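Local atomic coordinates of endoglucanase, family GH5 (Zobellia galactanivorans, PDB entry 6GL2), a protein that hydrolyses hemicelluloses, probably including mixed-linked glucan, as a glycoside hydrolase of family GH5. Residues P14-V18 with N268-V272; H177-D182 with P216-K220; H227-P231 with A251-E255; Q233-D237 with W276-F280. All coordinates share one frame; numbering follows the deposited sequence.

Contact 1: residues P14-V18 with N268-V272; sequences PKEFV and NRAVV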
# COMPACT_ATOMS: atom_id res chain seq x y z
N PRO A 14 -6.36 11.02 12.03
CA PRO A 14 -5.81 10.56 10.72
C PRO A 14 -5.35 11.60 9.73
O PRO A 14 -4.29 11.47 9.14
CB PRO A 14 -6.92 9.71 10.17
CG PRO A 14 -7.62 9.18 11.34
CD PRO A 14 -7.58 10.33 12.35
N LYS A 15 -6.03 12.75 9.59
CA LYS A 15 -5.57 13.66 8.55
C LYS A 15 -4.20 14.27 8.90
O LYS A 15 -3.34 14.49 8.01
CB LYS A 15 -6.59 14.74 8.25
CG LYS A 15 -7.82 14.16 7.54
CD LYS A 15 -8.82 15.20 7.07
CE LYS A 15 -10.01 14.56 6.35
NZ LYS A 15 -11.06 15.64 6.14
N GLU A 16 -3.92 14.58 10.30
CA GLU A 16 -2.62 15.06 10.66
C GLU A 16 -1.55 13.94 10.57
O GLU A 16 -0.41 14.23 10.28
CB GLU A 16 -2.67 15.70 12.04
CG GLU A 16 -1.38 16.36 12.44
CD GLU A 16 -0.82 17.40 11.45
OE1 GLU A 16 -1.55 18.33 10.96
OE2 GLU A 16 0.39 17.27 11.13
N PHE A 17 -1.95 12.74 10.97
CA PHE A 17 -1.04 11.57 10.81
C PHE A 17 -0.60 11.41 9.35
O PHE A 17 0.62 11.26 9.12
CB PHE A 17 -1.79 10.42 11.33
CG PHE A 17 -0.98 9.13 11.41
CD1 PHE A 17 -0.86 8.28 10.29
CD2 PHE A 17 -0.39 8.72 12.60
CE1 PHE A 17 -0.13 7.11 10.38
CE2 PHE A 17 0.33 7.55 12.70
CZ PHE A 17 0.43 6.73 11.57
N VAL A 18 -1.48 11.53 8.40
CA VAL A 18 -1.13 11.35 7.03
C VAL A 18 -0.21 12.43 6.52
O VAL A 18 0.65 12.24 5.74
CB VAL A 18 -2.39 11.10 6.14
CG1 VAL A 18 -2.12 11.24 4.66
CG2 VAL A 18 -2.98 9.74 6.48
N ASN A 268 -14.88 12.64 5.58
CA ASN A 268 -13.94 13.06 6.62
C ASN A 268 -12.88 12.02 6.98
O ASN A 268 -12.73 11.66 8.15
CB ASN A 268 -14.71 13.51 7.89
CG ASN A 268 -13.78 14.19 8.91
OD1 ASN A 268 -14.06 14.17 10.13
ND2 ASN A 268 -12.65 14.75 8.44
N ARG A 269 -12.30 11.49 5.89
CA ARG A 269 -11.25 10.49 6.02
C ARG A 269 -9.98 10.97 5.37
O ARG A 269 -9.99 11.64 4.35
CB ARG A 269 -11.65 9.22 5.35
CG ARG A 269 -12.81 8.51 5.95
CD ARG A 269 -12.38 7.74 7.19
NE ARG A 269 -13.49 7.25 7.98
CZ ARG A 269 -13.35 6.72 9.17
NH1 ARG A 269 -12.14 6.44 9.67
NH2 ARG A 269 -14.44 6.37 9.83
N ALA A 270 -8.83 10.49 5.85
CA ALA A 270 -7.55 10.77 5.22
C ALA A 270 -7.23 9.61 4.24
O ALA A 270 -7.79 8.55 4.39
CB ALA A 270 -6.46 10.84 6.33
N VAL A 271 -6.42 9.95 3.26
CA VAL A 271 -6.08 9.07 2.17
C VAL A 271 -4.59 8.92 2.04
O VAL A 271 -3.82 9.88 1.93
CB VAL A 271 -6.68 9.57 0.85
CG1 VAL A 271 -6.41 8.58 -0.31
CG2 VAL A 271 -8.23 9.76 1.02
N VAL A 272 -4.19 7.62 1.87
CA VAL A 272 -2.77 7.27 1.44
C VAL A 272 -2.85 6.63 0.07
O VAL A 272 -3.57 5.66 -0.12
CB VAL A 272 -2.16 6.35 2.48
CG1 VAL A 272 -0.80 5.88 1.97
CG2 VAL A 272 -1.94 7.03 3.80
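Val18 and Lys15, three residues apart and so on the same side of the helix, straddle the methyl of Ala270. Val18 points straight at 268-272 and spreads its two methyls over different partners. CG2 lies 3.7 Å from Ala270 CB and 4.0 Å from CG2 of Val272, the two valines meeting at a slant. CG1, which chi1 of 166° sets opposite the backbone N, instead reaches the backbone and rests 3.5 Å from Val271 O. Ala270 CB looks directly into the helix: besides Val18 it meets the carbonyl Pro14 O at 3.6 Å, and the Pro14 ring adds its CB at 4.0 Å. That carbonyl is already engaged, since it accepts the helical bond from Val18 N. Lys15 leaves the helix to one side. Its chain is stretched from CG onward, so that CG lies 3.8 Å from Ala270 CB while CE passes 3.5 Å from Arg269 O, and the ammonium group ends near Asn268, where NZ is hydrogen-bonded to Ile264 O in helix 246-266. Arg269 turns its side chain the other way, toward Asp219 O and Val222 O.

The short helix 14-20 thus covers the entrance of strand 271-276 at the end of the barrel where the strands begin, and Val18 also touches Ile223 and Cys304 of the adjoining strands. Chemically the contact is divided: small aliphatic groups fill its buried part without any clear direct hydrogen bond, whereas the lysine carries its charge along the margin to a main-chain oxygen, keeping the polar end clear of the apolar centre.

Contact 2: residues H177-D182 with P216-K220; sequences HQVSVD and PNGDK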
# COMPACT_ATOMS: atom_id res chain seq x y z
N HIS A 177 -12.43 -6.76 5.12
CA HIS A 177 -11.90 -5.67 5.92
C HIS A 177 -12.48 -5.68 7.31
O HIS A 177 -11.81 -5.34 8.31
CB HIS A 177 -12.11 -4.32 5.26
CG HIS A 177 -11.14 -4.07 4.11
ND1 HIS A 177 -9.75 -4.16 4.27
CD2 HIS A 177 -11.37 -3.74 2.81
CE1 HIS A 177 -9.19 -3.77 3.16
NE2 HIS A 177 -10.16 -3.55 2.23
N GLN A 178 -13.77 -5.99 7.40
CA GLN A 178 -14.44 -6.06 8.73
C GLN A 178 -13.76 -7.11 9.61
O GLN A 178 -13.43 -6.74 10.76
CB GLN A 178 -15.94 -6.34 8.54
CG GLN A 178 -16.72 -6.44 9.86
CD GLN A 178 -17.04 -5.17 10.53
OE1 GLN A 178 -16.87 -5.07 11.79
NE2 GLN A 178 -17.47 -4.19 9.79
N VAL A 179 -13.55 -8.28 9.08
CA VAL A 179 -12.88 -9.37 9.82
C VAL A 179 -11.50 -8.88 10.26
O VAL A 179 -11.04 -9.19 11.37
CB VAL A 179 -12.73 -10.63 8.96
CG1 VAL A 179 -11.74 -11.59 9.58
CG2 VAL A 179 -14.09 -11.28 8.78
N SER A 180 -10.75 -8.25 9.36
CA SER A 180 -9.35 -7.89 9.58
C SER A 180 -9.22 -6.79 10.59
O SER A 180 -8.40 -6.85 11.53
CB SER A 180 -8.73 -7.51 8.30
OG SER A 180 -8.74 -8.52 7.31
N VAL A 181 -9.97 -5.72 10.46
CA VAL A 181 -9.98 -4.67 11.48
C VAL A 181 -10.37 -5.23 12.84
O VAL A 181 -9.75 -4.94 13.84
CB VAL A 181 -10.84 -3.47 11.05
CG1 VAL A 181 -11.10 -2.47 12.21
CG2 VAL A 181 -10.25 -2.77 9.84
N ASP A 182 -11.46 -6.00 12.87
CA ASP A 182 -11.90 -6.54 14.13
C ASP A 182 -10.79 -7.39 14.76
O ASP A 182 -10.56 -7.33 15.99
CB ASP A 182 -13.19 -7.34 13.94
CG ASP A 182 -14.40 -6.51 13.69
OD1 ASP A 182 -14.45 -5.33 13.92
OD2 ASP A 182 -15.44 -7.18 13.34
N PRO A 216 -15.03 -0.38 8.59
CA PRO A 216 -15.53 -1.22 9.65
C PRO A 216 -15.76 -0.45 10.92
O PRO A 216 -14.88 0.27 11.41
CB PRO A 216 -14.44 -2.29 9.82
CG PRO A 216 -13.82 -2.37 8.48
CD PRO A 216 -13.82 -0.98 7.94
N ASN A 217 -17.02 -0.52 11.37
CA ASN A 217 -17.41 0.09 12.64
C ASN A 217 -17.35 1.60 12.70
O ASN A 217 -17.38 2.19 13.80
CB ASN A 217 -16.64 -0.52 13.79
CG ASN A 217 -16.51 -2.02 13.67
OD1 ASN A 217 -17.49 -2.70 13.52
ND2 ASN A 217 -15.28 -2.54 13.79
N GLY A 218 -17.14 2.25 11.56
CA GLY A 218 -16.79 3.64 11.59
C GLY A 218 -15.50 4.03 12.31
O GLY A 218 -15.26 5.17 12.71
N ASP A 219 -14.62 3.03 12.45
CA ASP A 219 -13.39 3.13 13.22
C ASP A 219 -12.65 4.42 12.89
O ASP A 219 -12.26 4.67 11.75
CB ASP A 219 -12.54 1.91 12.90
CG ASP A 219 -11.29 1.77 13.75
OD1 ASP A 219 -10.48 2.70 13.89
OD2 ASP A 219 -11.16 0.63 14.34
N LYS A 220 -12.46 5.26 13.90
CA LYS A 220 -11.93 6.55 13.67
C LYS A 220 -10.45 6.57 13.31
O LYS A 220 -9.97 7.54 12.85
CB LYS A 220 -12.18 7.45 14.87
CG LYS A 220 -11.31 7.18 16.04
CD LYS A 220 -11.57 8.20 17.18
CE LYS A 220 -10.96 7.74 18.49
NZ LYS A 220 -9.47 7.66 18.49
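The amide of Asn217 and the carboxylate of Asp182 lie nearly in one plane, 10° apart: Asn217 ND2 donates to Asp182 OD1 over 2.9 Å. The bond is close to straight (165° at the hydrogen), stays in the amide plane, and strikes the oxygen nearly along its C-O bond. The amide of Gln178 is set steeply against that of Asn217, with 74° between their planes. Its chain, bent at chi2, folds back beside Pro216, past which it runs in the opposite sense.

Pro216 is the apolar centre. Its CG projects onto the helix, 3.6 Å from His177 O and 3.8 Å from Val181 CG2, while its CB faces the Gln178 side. Val181 crosses the ring at about a right angle and sends CG1 on to Asp219 OD2, 3.8 Å away, a packing contact; the carboxylate's salt bridge is with Arg185, further along the helix. After Pro216 the chain reverses: Asn217 and Gly218 both have positive phi, and Asp219 N returns to Pro216 O at 3.0 Å. This turn brings the Asn217 side chain back over the helix toward Asp182.

The contact holds the loop before strand 222-227 against the outer helix 167-186 of the barrel. On the inner side of that helix, Val181 also packs on Val198 of strand 196-199, and His177 is hydrogen-bonded to Ser199 there and to Thr149; on another side, Val179 and Ser180 lie against helix 117-137.

Contact 3: residues H227-P231 with A251-E255; sequences HSYFP and ALLAE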
# COMPACT_ATOMS: atom_id res chain seq x y z
N HIS A 227 -4.92 3.05 -4.82
CA HIS A 227 -3.80 3.07 -5.72
C HIS A 227 -4.29 3.69 -7.01
O HIS A 227 -5.36 3.31 -7.52
CB HIS A 227 -3.30 1.66 -5.99
CG HIS A 227 -2.86 0.89 -4.74
ND1 HIS A 227 -2.54 -0.41 -4.77
CD2 HIS A 227 -2.66 1.34 -3.49
CE1 HIS A 227 -2.19 -0.78 -3.49
NE2 HIS A 227 -2.22 0.25 -2.74
N SER A 228 -3.50 4.53 -7.65
CA SER A 228 -3.91 5.18 -8.93
C SER A 228 -2.70 5.48 -9.79
O SER A 228 -2.01 6.47 -9.57
CB SER A 228 -4.64 6.44 -8.63
OG SER A 228 -5.19 6.84 -9.96
N TYR A 229 -2.43 4.56 -10.68
CA TYR A 229 -1.36 4.70 -11.62
C TYR A 229 -1.81 5.56 -12.85
O TYR A 229 -1.90 5.08 -13.94
CB TYR A 229 -0.84 3.40 -12.08
CG TYR A 229 -0.11 2.51 -11.04
CD1 TYR A 229 -0.82 1.73 -10.15
CD2 TYR A 229 1.27 2.55 -10.92
CE1 TYR A 229 -0.16 0.91 -9.27
CE2 TYR A 229 1.92 1.74 -10.00
CZ TYR A 229 1.22 0.96 -9.20
OH TYR A 229 1.96 0.13 -8.34
N PHE A 230 -2.19 6.77 -12.53
CA PHE A 230 -2.91 7.67 -13.43
C PHE A 230 -1.91 8.55 -14.19
O PHE A 230 -1.11 9.20 -13.58
CB PHE A 230 -3.88 8.56 -12.66
CG PHE A 230 -4.89 9.23 -13.56
CD1 PHE A 230 -4.50 10.30 -14.36
CD2 PHE A 230 -6.12 8.68 -13.76
CE1 PHE A 230 -5.40 10.86 -15.27
CE2 PHE A 230 -7.02 9.26 -14.64
CZ PHE A 230 -6.65 10.35 -15.41
N PRO A 231 -1.98 8.59 -15.54
CA PRO A 231 -2.91 7.85 -16.40
C PRO A 231 -2.34 6.52 -16.83
O PRO A 231 -1.15 6.45 -17.10
CB PRO A 231 -3.11 8.79 -17.60
CG PRO A 231 -1.74 9.39 -17.72
CD PRO A 231 -1.22 9.56 -16.30
N ALA A 251 -6.72 16.16 -16.38
CA ALA A 251 -7.22 14.84 -16.16
C ALA A 251 -6.69 14.25 -14.84
O ALA A 251 -7.45 13.65 -14.09
CB ALA A 251 -6.94 13.93 -17.29
N LEU A 252 -5.43 14.49 -14.53
CA LEU A 252 -4.88 13.97 -13.26
C LEU A 252 -5.42 14.69 -12.04
O LEU A 252 -5.78 14.10 -11.04
CB LEU A 252 -3.35 14.03 -13.35
CG LEU A 252 -2.58 13.54 -12.14
CD1 LEU A 252 -3.03 12.20 -11.55
CD2 LEU A 252 -1.12 13.56 -12.44
N LEU A 253 -5.64 16.00 -12.16
CA LEU A 253 -6.19 16.74 -11.08
C LEU A 253 -7.67 16.30 -10.89
O LEU A 253 -8.17 16.26 -9.75
CB LEU A 253 -6.12 18.25 -11.29
CG LEU A 253 -4.75 18.86 -11.29
CD1 LEU A 253 -4.91 20.38 -11.33
CD2 LEU A 253 -4.00 18.44 -10.00
N ALA A 254 -8.39 15.95 -11.97
CA ALA A 254 -9.77 15.53 -11.84
C ALA A 254 -9.83 14.21 -11.08
O ALA A 254 -10.69 13.96 -10.28
CB ALA A 254 -10.44 15.35 -13.20
N GLU A 255 -8.90 13.28 -11.39
CA GLU A 255 -8.76 12.00 -10.65
C GLU A 255 -8.55 12.25 -9.17
O GLU A 255 -9.24 11.69 -8.31
CB GLU A 255 -7.61 11.19 -11.30
CG GLU A 255 -7.11 9.97 -10.54
CD GLU A 255 -8.06 8.84 -10.55
OE1 GLU A 255 -7.75 7.80 -9.87
OE2 GLU A 255 -9.20 8.88 -11.17
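Phe230 lays its ring against helix 246-266, joining a loop at the C-terminal end of strand 222-227 of this TIM barrel to one of the outer helices. Glu255 covers one face: its CB makes a CH-pi contact 4.0 Å from the ring centroid, 17° off the normal and displaced toward the rim, and its CG touches CD2 at 3.6 Å. The carboxylate beyond is turned almost parallel to the ring, their planes 16° apart. Leu252 CD1 approaches obliquely, 3.7 Å from Phe230 CD1, and Ala251 CB lies 4.0 Å from CE1, while Ala251 O comes near CZ.

Several partners fix this first shell. Chi2 of Glu255 (72°) bends the chain over the aromatic ring, and both carboxylate oxygens have partners farther out: Thr205 OG1 is hydrogen-bonded to OE1, and Lys258 forms a salt bridge with OE2. These would be expected to favour the charged form of the glutamate in its buried setting. On the loop side the backbone is shaped by an inverse gamma turn centred on Tyr229 and by a cis peptide bond between Phe230 and Pro231, with Phe230 O accepting a hydrogen bond from His290. The magnesium site observed for this protein is nearby, the side chain of its ligand Asp248 lying about 6 Å from that of Ala251.

Ser228 supplies the direct polar link: its OG, opposite the backbone N, donates to Glu255 OE1 over 2.7 Å, meeting the oxygen on its anti side and out of the carboxylate plane.

Contact 4: residues Q233-D237 with W276-F280; sequences QFCLD and WGSTF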
# COMPACT_ATOMS: atom_id res chain seq x y z
N GLN A 233 -2.30 4.60 -19.37
CA GLN A 233 -1.69 4.42 -20.66
C GLN A 233 -0.19 4.79 -20.66
O GLN A 233 0.62 4.18 -21.33
CB GLN A 233 -2.38 5.32 -21.66
CG GLN A 233 -3.82 4.91 -21.92
CD GLN A 233 -4.84 5.59 -21.05
OE1 GLN A 233 -4.57 6.20 -19.98
NE2 GLN A 233 -6.10 5.53 -21.56
N PHE A 234 0.13 5.82 -19.90
CA PHE A 234 1.51 6.30 -19.63
C PHE A 234 2.17 5.47 -18.53
O PHE A 234 3.31 5.05 -18.67
CB PHE A 234 1.45 7.73 -19.23
CG PHE A 234 2.77 8.33 -18.91
CD1 PHE A 234 3.62 8.77 -19.92
CD2 PHE A 234 3.24 8.53 -17.59
CE1 PHE A 234 4.86 9.32 -19.66
CE2 PHE A 234 4.45 9.10 -17.33
CZ PHE A 234 5.29 9.49 -18.36
N CYS A 235 1.47 5.19 -17.47
CA CYS A 235 2.09 4.62 -16.28
C CYS A 235 2.29 3.11 -16.30
O CYS A 235 3.28 2.60 -15.77
CB CYS A 235 1.34 5.01 -15.03
SG CYS A 235 1.28 6.72 -14.63
N LEU A 236 1.29 2.40 -16.84
CA LEU A 236 1.27 0.95 -16.84
C LEU A 236 1.48 0.30 -18.16
O LEU A 236 2.30 -0.63 -18.28
CB LEU A 236 -0.04 0.45 -16.22
CG LEU A 236 -0.30 0.80 -14.74
CD1 LEU A 236 -1.64 0.27 -14.26
CD2 LEU A 236 0.85 0.28 -13.88
N ASP A 237 0.75 0.75 -19.15
CA ASP A 237 0.78 0.02 -20.43
C ASP A 237 1.96 0.36 -21.31
O ASP A 237 2.34 -0.48 -22.15
CB ASP A 237 -0.46 0.34 -21.24
CG ASP A 237 -1.70 -0.24 -20.65
OD1 ASP A 237 -1.58 -1.06 -19.67
OD2 ASP A 237 -2.78 0.13 -21.20
N TRP A 276 1.57 4.32 -6.72
CA TRP A 276 1.45 5.05 -7.99
C TRP A 276 2.83 5.06 -8.59
O TRP A 276 3.79 4.56 -7.97
CB TRP A 276 0.96 6.50 -7.75
CG TRP A 276 1.94 7.32 -7.03
CD1 TRP A 276 2.24 7.29 -5.67
CD2 TRP A 276 2.87 8.25 -7.60
NE1 TRP A 276 3.26 8.15 -5.39
CE2 TRP A 276 3.67 8.77 -6.52
CE3 TRP A 276 3.02 8.79 -8.84
CZ2 TRP A 276 4.63 9.78 -6.73
CZ3 TRP A 276 4.01 9.77 -9.08
CH2 TRP A 276 4.76 10.29 -8.01
N GLY A 277 2.96 5.60 -9.81
CA GLY A 277 4.20 5.78 -10.49
C GLY A 277 4.11 5.42 -11.94
O GLY A 277 2.99 5.23 -12.43
N SER A 278 5.24 5.48 -12.62
CA SER A 278 5.24 5.16 -14.06
C SER A 278 6.31 4.20 -14.38
O SER A 278 7.40 4.29 -13.82
CB SER A 278 5.38 6.47 -14.91
OG SER A 278 6.58 7.12 -14.56
N THR A 279 6.08 3.32 -15.31
CA THR A 279 7.08 2.39 -15.80
C THR A 279 8.01 3.16 -16.78
O THR A 279 7.63 4.18 -17.34
CB THR A 279 6.38 1.20 -16.47
OG1 THR A 279 7.31 0.09 -16.50
CG2 THR A 279 5.77 1.51 -17.87
N PHE A 280 9.21 2.69 -16.89
CA PHE A 280 10.16 3.28 -17.77
C PHE A 280 9.78 3.01 -19.23
O PHE A 280 9.76 1.87 -19.67
CB PHE A 280 11.58 2.76 -17.54
CG PHE A 280 12.59 3.50 -18.36
CD1 PHE A 280 12.81 4.85 -18.17
CD2 PHE A 280 13.19 2.85 -19.39
CE1 PHE A 280 13.71 5.53 -19.00
CE2 PHE A 280 14.07 3.56 -20.25
CZ PHE A 280 14.33 4.84 -19.99
O HOH W 1 6.06 5.40 -19.21
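Cys235 sets its side chain against the carbonyl of Gly277. From the helix, CB comes within 3.1 Å of Gly277 O, a tight approach, and also lies 4.0 Å from Ser278 CA; at the tip, SG lies 3.2 Å from the same Gly277 O, so both side-chain atoms crowd one carbonyl. With chi1 at -63° the sulfur lies beside the backbone N, opposite its own carbonyl carbon, and in this position it meets Gly277 O. Cys235 O also faces the other segment and accepts a hydrogen bond from Thr279 N over 2.9 Å, the donor tilted 21° from the carbonyl plane. Thr279 CG2 sits 3.4 Å from Cys235 O as well.

Phe234, the residue before Cys235, sends CE2 to within 3.7 Å of Ser278 CB, and over the centre of one ring face lies a water. This water donates to Phe234 O and to Thr279 O, bridging the two backbones. The ring also meets those of Trp243 and His290, and its side chain is only about 5 Å from that of Asp240, a magnesium ligand in a structure of this protein.

The direct hydrogen bond thus joins the wider, pi-type turn of helix 232-237 to the loop that follows strand 271-276. Between the two segments the hydrogen bonds, one direct and two through the water, use main-chain groups, and the side chains meet by packing; Cys235 O gains a donor from across the contact and Phe234 O one from the bridging water.

Overall arrangement
From the N terminus, contact 1 joins helix 14-20 to a segment 250 residues later, closing the longest of the four loops and tying that helix to the start of strand 271-276. Contacts 2 and 3 both fall within this loop, in series. Contact 2 joins helix 167-186 to the approach of strand 222-227, and contact 3 joins the exit of that strand to helix 246-266. Contact 4 opens inside contact 3 and closes after strand 271-276, so it crosses both contact 3 and contact 1. Contacts 1 and 2 touch through Arg269 and the carbonyls of Asp219 and Gly218; contacts 3 and 4 pack together through Tyr229 and Cys235; contact 4 lies across the chain's centre from contact 2.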